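Local coordinates for DSBA-like thioredoxin domain-containing protein (Pseudomonas aeruginosa PAO1, PDB 5HFI) that binds glutathione, to which it can be covalently linked, and acts as a cytosolic disulfide reductase of the thioredoxin superfamily, at residues R133-L137 with F149-D154. Numbering follows the deposited sequence.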
loop_
_atom_site.group_PDB
_atom_site.type_symbol
_atom_site.label_atom_id
_atom_site.label_comp_id
_atom_site.label_asym_id
_atom_site.label_seq_id
_atom_site.Cartn_x
_atom_site.Cartn_y
_atom_site.Cartn_z
ATOM N N ARG A 133 13.080 10.696 -2.644
ATOM C CA ARG A 133 12.210 11.845 -2.419
ATOM C C ARG A 133 11.746 12.533 -3.701
ATOM O O ARG A 133 10.553 12.874 -3.775
ATOM C CB ARG A 133 12.922 12.827 -1.481
ATOM C CG ARG A 133 12.346 14.221 -1.423
ATOM C CD ARG A 133 13.159 15.061 -0.448
ATOM N NE ARG A 133 12.401 16.186 0.088
ATOM C CZ ARG A 133 12.297 17.363 -0.519
ATOM N NH1 ARG A 133 12.897 17.555 -1.689
ATOM N NH2 ARG A 133 11.588 18.344 0.028
ATOM N N PRO A 134 12.590 12.771 -4.720
ATOM C CA PRO A 134 12.070 13.420 -5.940
ATOM C C PRO A 134 10.982 12.624 -6.638
ATOM O O PRO A 134 10.051 13.217 -7.195
ATOM C CB PRO A 134 13.316 13.562 -6.826
ATOM C CG PRO A 134 14.457 13.511 -5.894
ATOM C CD PRO A 134 14.053 12.591 -4.791
ATOM N N VAL A 135 11.078 11.293 -6.630
ATOM C CA VAL A 135 10.044 10.474 -7.253
ATOM C C VAL A 135 8.720 10.631 -6.515
ATOM O O VAL A 135 7.661 10.779 -7.134
ATOM C CB VAL A 135 10.495 9.002 -7.307
ATOM C CG1 VAL A 135 9.353 8.104 -7.766
ATOM C CG2 VAL A 135 11.703 8.854 -8.226
ATOM N N LEU A 136 8.756 10.611 -5.181
ATOM C CA LEU A 136 7.522 10.735 -4.412
ATOM C C LEU A 136 6.923 12.131 -4.544
ATOM O O LEU A 136 5.697 12.284 -4.588
ATOM C CB LEU A 136 7.788 10.395 -2.947
ATOM C CG LEU A 136 8.249 8.950 -2.739
ATOM C CD1 LEU A 136 8.691 8.728 -1.302
ATOM C CD2 LEU A 136 7.134 7.986 -3.130
ATOM N N LEU A 137 7.772 13.161 -4.604
ATOM C CA LEU A 137 7.270 14.513 -4.824
ATOM C C LEU A 137 6.662 14.649 -6.212
ATOM O O LEU A 137 5.660 15.350 -6.394
ATOM C CB LEU A 137 8.395 15.530 -4.622
ATOM C CG LEU A 137 8.620 16.103 -3.216
ATOM C CD1 LEU A 137 8.643 15.022 -2.149
ATOM C CD2 LEU A 137 9.915 16.906 -3.178
ATOM N N PHE A 149 2.987 19.642 -0.548
ATOM C CA PHE A 149 3.278 18.226 -0.325
ATOM C C PHE A 149 4.725 18.014 0.096
ATOM O O PHE A 149 5.010 17.142 0.925
ATOM C CB PHE A 149 2.960 17.405 -1.574
ATOM C CG PHE A 149 3.203 15.929 -1.410
ATOM C CD1 PHE A 149 2.303 15.143 -0.712
ATOM C CD2 PHE A 149 4.318 15.330 -1.969
ATOM C CE1 PHE A 149 2.518 13.788 -0.560
ATOM C CE2 PHE A 149 4.538 13.977 -1.823
ATOM C CZ PHE A 149 3.637 13.203 -1.117
ATOM N N ALA A 150 5.651 18.800 -0.460
ATOM C CA ALA A 150 7.056 18.661 -0.090
ATOM C C ALA A 150 7.244 18.836 1.411
ATOM O O ALA A 150 7.905 18.021 2.064
ATOM C CB ALA A 150 7.907 19.668 -0.861
ATOM N N GLU A 151 6.649 19.889 1.979
ATOM C CA GLU A 151 6.785 20.133 3.412
ATOM C C GLU A 151 6.065 19.067 4.224
ATOM O O GLU A 151 6.579 18.622 5.257
ATOM C CB GLU A 151 6.250 21.517 3.780
ATOM C CG GLU A 151 7.089 22.679 3.260
ATOM C CD GLU A 151 7.019 22.838 1.747
ATOM O OE1 GLU A 151 5.962 22.493 1.168
ATOM O OE2 GLU A 151 8.021 23.306 1.152
ATOM N N ALA A 152 4.873 18.656 3.783
ATOM C CA ALA A 152 4.139 17.617 4.500
ATOM C C ALA A 152 4.889 16.291 4.476
ATOM O O ALA A 152 4.914 15.568 5.479
ATOM C CB ALA A 152 2.741 17.456 3.902
ATOM N N PHE A 153 5.508 15.956 3.342
ATOM C CA PHE A 153 6.257 14.707 3.251
ATOM C C PHE A 153 7.463 14.720 4.181
ATOM O O PHE A 153 7.740 13.730 4.869
ATOM C CB PHE A 153 6.695 14.454 1.808
ATOM C CG PHE A 153 7.653 13.305 1.664
ATOM C CD1 PHE A 153 7.176 12.011 1.554
ATOM C CD2 PHE A 153 9.021 13.520 1.615
ATOM C CE1 PHE A 153 8.042 10.951 1.421
ATOM C CE2 PHE A 153 9.895 12.462 1.477
ATOM C CZ PHE A 153 9.402 11.172 1.378
ATOM N N ASP A 154 8.208 15.825 4.199
ATOM C CA ASP A 154 9.371 15.891 5.077
ATOM C C ASP A 154 8.951 15.850 6.541
ATOM O O ASP A 154 9.627 15.231 7.372
ATOM C CB ASP A 154 10.190 17.144 4.769
ATOM C CG ASP A 154 10.737 17.151 3.347
ATOM O OD1 ASP A 154 10.897 18.251 2.774
ATOM O OD2 ASP A 154 11.006 16.059 2.798
#
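Both segments are helical, and their short axes approach to 10.7 Å with 128° between the N-to-C directions, so the two segments run obliquely, nearer antiparallel than parallel. The nearest CA atoms are those of Leu-137 and Ala-150, 6.3 Å apart, a close approach consistent with the small alanine side chain. The end of the Leu-137 side chain lies against the other helix: Leu-137 CD2 is 4.1 Å from Ala-150 CB, while Leu-137 CD1 reaches Phe-149 CE2 at 4.2 Å and Phe-153 CD2 at 4.1 Å. One turn apart, Phe-149 and Phe-153 both use t rotamers and extend toward helix 133-142. Leu-136 CD1 packs 3.6 Å from Phe-153 CE1, and Leu-137 CA lies at the edge of the Phe-149 ring, 4.1 Å from Phe-149 CE2. On the solvent-exposed side, Arg-133 forms a bidentate salt bridge with Asp-154: Arg-133 NE donates to Asp-154 OD2 at 3.1 Å (173°) and NH2 to OD1 at 2.8 Å (157°). Arg-133 CG lies 4.2 Å from Phe-153 CE2. Helix 96-109 extends the apolar core, where Pro-97 meets Leu-136, and Ala-104 and Ala-100 meet Phe-149 and Phe-153. Away from the glutathione site, this helix-helix packing belongs to the all-helical insertion that DsbA-like proteins carry within the thioredoxin fold.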